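Local coordinates for Slr1438 protein (Synechocystis sp., PDB 3K25), which is of unknown physiological function but probably binds carbohydrate and may act as an aldose epimerase-like sugar isomerase, at residues 79-88 and 122-130; 231-241 and 252-260. All coordinates share one frame; numbering follows the deposited sequence.

Contact 1 (79-88 and 122-130); sequences FNHAGKSYRL and TLEAFPFAF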
loop_
_atom_site.group_PDB
_atom_site.type_symbol
_atom_site.label_atom_id
_atom_site.label_comp_id
_atom_site.label_asym_id
_atom_site.label_seq_id
_atom_site.Cartn_x
_atom_site.Cartn_y
_atom_site.Cartn_z
ATOM N N PHE A 79 6.428 9.374 -19.009
ATOM C CA PHE A 79 5.288 10.241 -19.261
ATOM C C PHE A 79 5.839 11.618 -19.578
ATOM O O PHE A 79 6.856 12.039 -19.026
ATOM C CB PHE A 79 4.357 10.334 -18.045
ATOM C CG PHE A 79 4.915 11.140 -16.908
ATOM C CD1 PHE A 79 5.931 10.626 -16.105
ATOM C CD2 PHE A 79 4.417 12.410 -16.634
ATOM C CE1 PHE A 79 6.442 11.359 -15.043
ATOM C CE2 PHE A 79 4.922 13.159 -15.569
ATOM C CZ PHE A 79 5.939 12.631 -14.770
ATOM N N ASN A 80 5.170 12.308 -20.488
ATOM C CA ASN A 80 5.599 13.637 -20.877
ATOM C C ASN A 80 4.816 14.660 -20.090
ATOM O O ASN A 80 3.645 14.453 -19.787
ATOM C CB ASN A 80 5.360 13.857 -22.374
ATOM C CG ASN A 80 6.354 13.107 -23.244
ATOM O OD1 ASN A 80 7.035 12.186 -22.781
ATOM N ND2 ASN A 80 6.436 13.492 -24.515
ATOM N N HIS A 81 5.477 15.753 -19.737
ATOM C CA HIS A 81 4.821 16.843 -19.029
ATOM C C HIS A 81 5.436 18.136 -19.520
ATOM O O HIS A 81 6.651 18.327 -19.441
ATOM C CB HIS A 81 5.000 16.747 -17.513
ATOM C CG HIS A 81 4.471 17.942 -16.780
ATOM N ND1 HIS A 81 3.126 18.236 -16.710
ATOM C CD2 HIS A 81 5.109 18.952 -16.142
ATOM C CE1 HIS A 81 2.958 19.374 -16.060
ATOM N NE2 HIS A 81 4.146 19.830 -15.704
ATOM N N ALA A 82 4.592 19.020 -20.030
ATOM C CA ALA A 82 5.062 20.303 -20.542
ATOM C C ALA A 82 6.219 20.100 -21.522
ATOM O O ALA A 82 7.303 20.664 -21.348
ATOM C CB ALA A 82 5.504 21.197 -19.384
ATOM N N GLY A 83 5.974 19.283 -22.543
ATOM C CA GLY A 83 6.988 19.013 -23.545
ATOM C C GLY A 83 8.048 18.026 -23.099
ATOM O O GLY A 83 8.332 17.054 -23.799
ATOM N N LYS A 84 8.631 18.272 -21.931
ATOM C CA LYS A 84 9.678 17.412 -21.389
ATOM C C LYS A 84 9.197 15.992 -21.091
ATOM O O LYS A 84 8.003 15.748 -20.896
ATOM C CB LYS A 84 10.269 18.035 -20.117
ATOM C CG LYS A 84 10.831 19.446 -20.290
ATOM C CD LYS A 84 11.994 19.477 -21.276
ATOM C CE LYS A 84 12.568 20.887 -21.447
ATOM N NZ LYS A 84 11.595 21.860 -22.022
ATOM N N SER A 85 10.143 15.058 -21.057
ATOM C CA SER A 85 9.841 13.652 -20.792
ATOM C C SER A 85 10.440 13.194 -19.454
ATOM O O SER A 85 11.560 13.580 -19.094
ATOM C CB SER A 85 10.383 12.792 -21.933
ATOM O OG SER A 85 10.067 11.432 -21.723
ATOM N N TYR A 86 9.689 12.374 -18.720
ATOM C CA TYR A 86 10.144 11.889 -17.414
ATOM C C TYR A 86 10.048 10.377 -17.257
ATOM O O TYR A 86 9.102 9.760 -17.736
ATOM C CB TYR A 86 9.350 12.576 -16.287
ATOM C CG TYR A 86 9.522 14.086 -16.268
ATOM C CD1 TYR A 86 8.851 14.894 -17.192
ATOM C CD2 TYR A 86 10.423 14.695 -15.388
ATOM C CE1 TYR A 86 9.079 16.264 -17.250
ATOM C CE2 TYR A 86 10.657 16.070 -15.439
ATOM C CZ TYR A 86 9.981 16.849 -16.376
ATOM O OH TYR A 86 10.203 18.211 -16.440
ATOM N N ARG A 87 11.027 9.793 -16.570
ATOM C CA ARG A 87 11.079 8.349 -16.340
ATOM C C ARG A 87 10.691 7.989 -14.905
ATOM O O ARG A 87 11.237 8.530 -13.951
ATOM C CB ARG A 87 12.494 7.831 -16.613
ATOM C CG ARG A 87 13.045 8.221 -17.972
ATOM C CD ARG A 87 12.344 7.464 -19.087
ATOM N NE ARG A 87 12.575 6.026 -18.977
ATOM C CZ ARG A 87 13.762 5.439 -19.123
ATOM N NH1 ARG A 87 13.869 4.123 -19.000
ATOM N NH2 ARG A 87 14.839 6.165 -19.401
ATOM N N LEU A 88 9.758 7.060 -14.761
ATOM C CA LEU A 88 9.307 6.612 -13.450
ATOM C C LEU A 88 9.150 5.106 -13.406
ATOM O O LEU A 88 8.454 4.521 -14.245
ATOM C CB LEU A 88 7.960 7.226 -13.108
ATOM C CG LEU A 88 7.935 8.618 -12.518
ATOM C CD1 LEU A 88 6.507 9.125 -12.553
ATOM C CD2 LEU A 88 8.471 8.575 -11.115
ATOM N N THR A 122 14.209 13.296 -6.886
ATOM C CA THR A 122 12.803 13.059 -7.086
ATOM C C THR A 122 12.240 13.982 -8.160
ATOM O O THR A 122 11.405 13.574 -8.960
ATOM C CB THR A 122 12.062 13.237 -5.740
ATOM O OG1 THR A 122 11.074 12.210 -5.608
ATOM C CG2 THR A 122 11.402 14.594 -5.643
ATOM N N LEU A 123 12.728 15.221 -8.186
ATOM C CA LEU A 123 12.277 16.234 -9.145
ATOM C C LEU A 123 12.723 15.886 -10.557
ATOM O O LEU A 123 12.161 16.361 -11.547
ATOM C CB LEU A 123 12.855 17.585 -8.741
ATOM C CG LEU A 123 11.958 18.710 -8.213
ATOM C CD1 LEU A 123 10.873 18.182 -7.290
ATOM C CD2 LEU A 123 12.872 19.732 -7.493
ATOM N N GLU A 124 13.738 15.037 -10.626
ATOM C CA GLU A 124 14.313 14.601 -11.883
ATOM C C GLU A 124 13.434 13.553 -12.576
ATOM O O GLU A 124 13.558 13.322 -13.777
ATOM C CB GLU A 124 15.708 14.039 -11.607
ATOM C CG GLU A 124 16.631 14.013 -12.797
ATOM C CD GLU A 124 18.075 13.756 -12.399
ATOM O OE1 GLU A 124 18.642 14.582 -11.648
ATOM O OE2 GLU A 124 18.645 12.731 -12.836
ATOM N N ALA A 125 12.539 12.928 -11.815
ATOM C CA ALA A 125 11.638 11.912 -12.357
ATOM C C ALA A 125 10.168 12.331 -12.213
ATOM O O ALA A 125 9.273 11.714 -12.807
ATOM C CB ALA A 125 11.867 10.583 -11.633
ATOM N N PHE A 126 9.939 13.386 -11.431
ATOM C CA PHE A 126 8.603 13.889 -11.149
ATOM C C PHE A 126 8.788 15.348 -10.717
ATOM O O PHE A 126 8.970 15.632 -9.531
ATOM C CB PHE A 126 8.011 13.054 -10.010
ATOM C CG PHE A 126 6.568 13.336 -9.723
ATOM C CD1 PHE A 126 5.590 13.093 -10.691
ATOM C CD2 PHE A 126 6.182 13.839 -8.474
ATOM C CE1 PHE A 126 4.233 13.352 -10.417
ATOM C CE2 PHE A 126 4.834 14.101 -8.190
ATOM C CZ PHE A 126 3.857 13.858 -9.163
ATOM N N PRO A 127 8.730 16.289 -11.682
ATOM C CA PRO A 127 8.898 17.733 -11.481
ATOM C C PRO A 127 7.855 18.461 -10.638
ATOM O O PRO A 127 7.305 19.470 -11.077
ATOM C CB PRO A 127 8.938 18.263 -12.909
ATOM C CG PRO A 127 7.925 17.401 -13.581
ATOM C CD PRO A 127 8.281 16.019 -13.067
ATOM N N PHE A 128 7.580 17.968 -9.435
ATOM C CA PHE A 128 6.610 18.630 -8.565
ATOM C C PHE A 128 7.102 18.638 -7.125
ATOM O O PHE A 128 7.543 17.613 -6.604
ATOM C CB PHE A 128 5.251 17.941 -8.663
ATOM C CG PHE A 128 4.697 17.907 -10.054
ATOM C CD1 PHE A 128 4.010 19.000 -10.570
ATOM C CD2 PHE A 128 4.880 16.786 -10.856
ATOM C CE1 PHE A 128 3.505 18.985 -11.866
ATOM C CE2 PHE A 128 4.381 16.755 -12.156
ATOM C CZ PHE A 128 3.687 17.863 -12.665
ATOM N N ALA A 129 7.025 19.802 -6.493
ATOM C CA ALA A 129 7.478 19.973 -5.114
ATOM C C ALA A 129 6.498 19.372 -4.110
ATOM O O ALA A 129 5.873 20.097 -3.319
ATOM C CB ALA A 129 7.670 21.462 -4.826
ATOM N N PHE A 130 6.392 18.049 -4.118
ATOM C CA PHE A 130 5.469 17.357 -3.226
ATOM C C PHE A 130 5.964 17.193 -1.793
ATOM O O PHE A 130 7.164 17.198 -1.517
ATOM C CB PHE A 130 5.140 15.962 -3.790
ATOM C CG PHE A 130 6.193 14.925 -3.501
ATOM C CD1 PHE A 130 6.206 14.252 -2.277
ATOM C CD2 PHE A 130 7.203 14.670 -4.422
ATOM C CE1 PHE A 130 7.218 13.343 -1.967
ATOM C CE2 PHE A 130 8.223 13.764 -4.137
ATOM C CZ PHE A 130 8.237 13.095 -2.902
#

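Contact 2 (231-241 and 252-260); sequences VSFSELYQTLV and CLEPWSGPR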
loop_
_atom_site.group_PDB
_atom_site.type_symbol
_atom_site.label_atom_id
_atom_site.label_comp_id
_atom_site.label_asym_id
_atom_site.label_seq_id
_atom_site.Cartn_x
_atom_site.Cartn_y
_atom_site.Cartn_z
ATOM N N VAL A 231 -11.199 -3.681 4.121
ATOM C CA VAL A 231 -10.500 -2.491 3.657
ATOM C C VAL A 231 -11.483 -1.366 3.331
ATOM O O VAL A 231 -12.337 -1.516 2.455
ATOM C CB VAL A 231 -9.687 -2.794 2.383
ATOM C CG1 VAL A 231 -8.861 -1.590 2.006
ATOM C CG2 VAL A 231 -8.799 -4.007 2.603
ATOM N N SER A 232 -11.371 -0.245 4.034
ATOM C CA SER A 232 -12.249 0.886 3.770
ATOM C C SER A 232 -11.361 2.055 3.347
ATOM O O SER A 232 -10.158 2.037 3.607
ATOM C CB SER A 232 -13.071 1.230 5.013
ATOM O OG SER A 232 -12.241 1.551 6.110
ATOM N N PHE A 233 -11.938 3.068 2.700
ATOM C CA PHE A 233 -11.131 4.188 2.209
ATOM C C PHE A 233 -11.876 5.470 1.849
ATOM O O PHE A 233 -13.044 5.442 1.457
ATOM C CB PHE A 233 -10.350 3.729 0.973
ATOM C CG PHE A 233 -11.111 2.754 0.105
ATOM C CD1 PHE A 233 -11.202 1.401 0.462
ATOM C CD2 PHE A 233 -11.748 3.184 -1.058
ATOM C CE1 PHE A 233 -11.911 0.495 -0.321
ATOM C CE2 PHE A 233 -12.468 2.275 -1.855
ATOM C CZ PHE A 233 -12.546 0.931 -1.484
ATOM N N SER A 234 -11.179 6.596 1.967
ATOM C CA SER A 234 -11.758 7.889 1.623
ATOM C C SER A 234 -11.961 7.958 0.089
ATOM O O SER A 234 -11.422 7.130 -0.657
ATOM C CB SER A 234 -10.850 9.022 2.118
ATOM O OG SER A 234 -9.637 9.096 1.384
ATOM N N GLU A 235 -12.723 8.944 -0.382
ATOM C CA GLU A 235 -13.019 9.047 -1.808
ATOM C C GLU A 235 -11.882 9.236 -2.810
ATOM O O GLU A 235 -12.122 9.223 -4.015
ATOM C CB GLU A 235 -14.086 10.115 -2.046
ATOM C CG GLU A 235 -13.712 11.516 -1.636
ATOM C CD GLU A 235 -14.913 12.452 -1.682
ATOM O OE1 GLU A 235 -14.760 13.644 -1.329
ATOM O OE2 GLU A 235 -16.014 11.993 -2.073
ATOM N N LEU A 236 -10.655 9.409 -2.334
ATOM C CA LEU A 236 -9.518 9.563 -3.240
ATOM C C LEU A 236 -9.282 8.228 -3.962
ATOM O O LEU A 236 -8.741 8.192 -5.069
ATOM C CB LEU A 236 -8.253 9.944 -2.458
ATOM C CG LEU A 236 -6.923 9.908 -3.233
ATOM C CD1 LEU A 236 -6.879 11.078 -4.209
ATOM C CD2 LEU A 236 -5.718 9.951 -2.280
ATOM N N TYR A 237 -9.710 7.134 -3.337
ATOM C CA TYR A 237 -9.497 5.817 -3.912
ATOM C C TYR A 237 -10.683 5.292 -4.694
ATOM O O TYR A 237 -11.746 5.028 -4.128
ATOM C CB TYR A 237 -9.105 4.849 -2.804
ATOM C CG TYR A 237 -7.933 5.375 -2.026
ATOM C CD1 TYR A 237 -8.125 6.170 -0.889
ATOM C CD2 TYR A 237 -6.622 5.162 -2.475
ATOM C CE1 TYR A 237 -7.032 6.746 -0.219
ATOM C CE2 TYR A 237 -5.528 5.734 -1.818
ATOM C CZ TYR A 237 -5.739 6.525 -0.695
ATOM O OH TYR A 237 -4.662 7.113 -0.061
ATOM N N GLN A 238 -10.478 5.113 -5.998
ATOM C CA GLN A 238 -11.534 4.654 -6.893
ATOM C C GLN A 238 -11.290 3.292 -7.512
ATOM O O GLN A 238 -12.168 2.750 -8.183
ATOM C CB GLN A 238 -11.722 5.697 -7.987
ATOM C CG GLN A 238 -11.862 7.096 -7.409
ATOM C CD GLN A 238 -11.573 8.175 -8.420
ATOM O OE1 GLN A 238 -12.381 8.440 -9.305
ATOM N NE2 GLN A 238 -10.402 8.802 -8.300
ATOM N N THR A 239 -10.104 2.737 -7.276
ATOM C CA THR A 239 -9.745 1.429 -7.822
ATOM C C THR A 239 -9.313 0.408 -6.770
ATOM O O THR A 239 -8.651 0.743 -5.787
ATOM C CB THR A 239 -8.622 1.556 -8.869
ATOM O OG1 THR A 239 -9.176 2.017 -10.111
ATOM C CG2 THR A 239 -7.940 0.213 -9.088
ATOM N N LEU A 240 -9.684 -0.847 -7.004
ATOM C CA LEU A 240 -9.348 -1.925 -6.098
ATOM C C LEU A 240 -8.553 -2.983 -6.847
ATOM O O LEU A 240 -9.002 -3.502 -7.875
ATOM C CB LEU A 240 -10.624 -2.526 -5.534
ATOM C CG LEU A 240 -10.718 -2.730 -4.023
ATOM C CD1 LEU A 240 -9.795 -1.785 -3.243
ATOM C CD2 LEU A 240 -12.184 -2.501 -3.641
ATOM N N VAL A 241 -7.362 -3.290 -6.332
ATOM C CA VAL A 241 -6.491 -4.280 -6.954
ATOM C C VAL A 241 -6.349 -5.536 -6.089
ATOM O O VAL A 241 -6.296 -5.456 -4.858
ATOM C CB VAL A 241 -5.079 -3.680 -7.221
ATOM C CG1 VAL A 241 -4.110 -4.780 -7.655
ATOM C CG2 VAL A 241 -5.161 -2.593 -8.295
ATOM N N CYS A 252 -3.475 -9.730 -1.545
ATOM C CA CYS A 252 -3.480 -8.274 -1.563
ATOM C C CYS A 252 -4.835 -7.718 -2.022
ATOM O O CYS A 252 -5.329 -8.052 -3.091
ATOM C CB CYS A 252 -2.367 -7.749 -2.490
ATOM S SG CYS A 252 -0.648 -8.264 -2.090
ATOM N N LEU A 253 -5.440 -6.891 -1.185
ATOM C CA LEU A 253 -6.705 -6.243 -1.498
ATOM C C LEU A 253 -6.263 -4.791 -1.387
ATOM O O LEU A 253 -6.299 -4.206 -0.309
ATOM C CB LEU A 253 -7.750 -6.581 -0.436
ATOM C CG LEU A 253 -9.193 -6.263 -0.819
ATOM C CD1 LEU A 253 -9.498 -6.914 -2.147
ATOM C CD2 LEU A 253 -10.150 -6.768 0.251
ATOM N N GLU A 254 -5.836 -4.223 -2.509
ATOM C CA GLU A 254 -5.276 -2.880 -2.523
ATOM C C GLU A 254 -6.072 -1.687 -3.066
ATOM O O GLU A 254 -6.590 -1.711 -4.188
ATOM C CB GLU A 254 -3.926 -2.928 -3.258
ATOM C CG GLU A 254 -3.371 -4.329 -3.456
ATOM C CD GLU A 254 -2.288 -4.385 -4.514
ATOM O OE1 GLU A 254 -1.838 -5.503 -4.869
ATOM O OE2 GLU A 254 -1.880 -3.308 -4.994
ATOM N N PRO A 255 -6.156 -0.613 -2.267
ATOM C CA PRO A 255 -6.868 0.604 -2.658
ATOM C C PRO A 255 -5.927 1.535 -3.440
ATOM O O PRO A 255 -4.872 1.914 -2.939
ATOM C CB PRO A 255 -7.297 1.191 -1.314
ATOM C CG PRO A 255 -6.162 0.811 -0.423
ATOM C CD PRO A 255 -5.884 -0.619 -0.818
ATOM N N TRP A 256 -6.315 1.882 -4.665
ATOM C CA TRP A 256 -5.534 2.765 -5.545
ATOM C C TRP A 256 -6.369 3.979 -5.900
ATOM O O TRP A 256 -7.571 3.851 -6.157
ATOM C CB TRP A 256 -5.182 2.057 -6.854
ATOM C CG TRP A 256 -4.146 0.993 -6.755
ATOM C CD1 TRP A 256 -3.694 0.371 -5.620
ATOM C CD2 TRP A 256 -3.457 0.380 -7.849
ATOM N NE1 TRP A 256 -2.769 -0.590 -5.946
ATOM C CE2 TRP A 256 -2.605 -0.605 -7.307
ATOM C CE3 TRP A 256 -3.479 0.569 -9.237
ATOM C CZ2 TRP A 256 -1.783 -1.400 -8.104
ATOM C CZ3 TRP A 256 -2.660 -0.223 -10.029
ATOM C CH2 TRP A 256 -1.825 -1.194 -9.460
ATOM N N SER A 257 -5.754 5.155 -5.943
ATOM C CA SER A 257 -6.528 6.345 -6.280
ATOM C C SER A 257 -6.878 6.277 -7.765
ATOM O O SER A 257 -7.890 6.833 -8.223
ATOM C CB SER A 257 -5.740 7.630 -5.957
ATOM O OG SER A 257 -4.548 7.728 -6.717
ATOM N N GLY A 258 -6.036 5.562 -8.504
ATOM C CA GLY A 258 -6.240 5.398 -9.932
ATOM C C GLY A 258 -5.552 4.146 -10.439
ATOM O O GLY A 258 -4.694 3.587 -9.749
ATOM N N PRO A 259 -5.908 3.675 -11.645
ATOM C CA PRO A 259 -5.315 2.473 -12.244
ATOM C C PRO A 259 -3.946 2.704 -12.887
ATOM O O PRO A 259 -3.391 3.802 -12.835
ATOM C CB PRO A 259 -6.364 2.063 -13.272
ATOM C CG PRO A 259 -6.863 3.389 -13.754
ATOM C CD PRO A 259 -7.033 4.170 -12.465
ATOM N N ARG A 260 -3.403 1.659 -13.497
ATOM C CA ARG A 260 -2.117 1.773 -14.157
ATOM C C ARG A 260 -2.200 2.774 -15.303
ATOM O O ARG A 260 -3.221 2.866 -15.989
ATOM C CB ARG A 260 -1.664 0.412 -14.694
ATOM C CG ARG A 260 -0.408 0.492 -15.549
ATOM C CD ARG A 260 0.159 -0.876 -15.908
ATOM N NE ARG A 260 -0.694 -1.627 -16.827
ATOM C CZ ARG A 260 -0.371 -2.810 -17.346
ATOM N NH1 ARG A 260 0.790 -3.376 -17.034
ATOM N NH2 ARG A 260 -1.207 -3.429 -18.174
#

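Contact 1 (79-88 and 122-130)
A125 meets the 79-88 hairpin with its backbone oxygen, which lies among three hydrophobic side chains. L88 brings CG to 3.4 Å from A125 O, Y86 touches that oxygen with CB, and F79 reaches it at its ring edge, F79 CE1 standing 3.6 Å from A125 O close to the ring plane. The methyl of A125 also touches L88, A125 CB lying 4.0 Å from L88 CD2.

F126 follows, and its side chain crosses that of F79 at about a right angle. F79 CZ approaches F126 CD1 to 4.1 Å, at the edge of the F126 ring. One face of the F126 ring is occupied from its own segment, CD2 of F128 sitting over the centre.

P127 lies over a face of the Y86 ring. Its ring and the Y86 side chain come from opposite directions, and P127 CD lies 3.6 Å from the centroid of the Y86 ring, 24° off the normal, which meets the definition of a CH-pi contact. The proline is also the centre of an inverse gamma turn, closed by F128 N bonding to F126 O at 2.7 Å.

F128 ends the series by directing its ring edge at a face of H81. The centroids are 5.0 Å apart and the planes stand at 57°, with F128 CZ 3.6 Å from H81 NE2. H81 holds CG trans to its backbone N (chi1 173°), carrying the imidazole out toward F128, while A82 CB lies over its opposite face.

L263 and N264 of helix 262-265 touch F79, and M157 and P158 of strand 157-168 touch F128. The arrangement is that of a two-stranded antiparallel hairpin packed through one set of side chains on the loop leading into strand 130-139, a peripheral element of a galactose mutarotase-like beta-sandwich.

Contact 2 (231-241 and 252-260)
The carbonyl oxygen of W256 is gripped by two successive amides. T239 N donates to W256 O at 3.0 Å, and Q238 N adds a weak bond to W256 O at 3.2 Å. Two residues thus face one, a classic beta bulge, after which pairing becomes regular. W256 N returns a bond to T239 O at 2.8 Å, nearly straight with an N-H...O angle of 173°. One pair further on, V241 N meets E254 O at 2.8 Å and E254 N meets V241 O at 2.7 Å. L240 and P255 form the non-hydrogen-bonded pair between them.

Side chains of T239, V241, E254 and W256 share one face of the sheet. V241 CG2 rests over the centre of the W256 indole, 3.4 Å from the six-membered ring centroid and 11° off its normal. That methyl lies trans to the carbonyl carbon, while CG1, trans to the backbone N, turns to the carboxylate of E254. The indole is tied to the same glutamate: W256 NE1 donates to E254 OE2 at 3.0 Å, reaching its anti side from 23° out of the carboxylate plane.

L240 and P255 point to the other face, where F233 and Y237 also touch P255; separately, V231 CG2 meets L253 CD2 at 3.9 Å.

Three hydroxyls bond to residues beyond the two segments: T239 OG1 to Q268 OE1, Y237 OH to Q147 OE1 and S257 OG to L161 N. Strand 250-256 runs between hairpin partner 239-245 and strand 157-168, whose H164 touches E254, while V231 and F233 bring in neighbouring strand 227-233 of the other large sheet.

In the fold
Contact 2 belongs to the core: 15 of its 16 touching residues are buried, and its centre lies 9 Å from that of the chain, against 22 Å for the partly buried contact 1. The chemistry follows. Contact 2 couples two strands of one hairpin by paired backbone amides and brings in strand 227-233 through apolar side chains; contact 1 joins a hairpin to a loop through rings, a proline and apolar side chains. The two do not touch, their nearest atoms being about 10 Å apart, and they follow one another along the chain. Strand 157-168 borders both, M157 and P158 beside contact 1, L161, F163 and H164 beside contact 2.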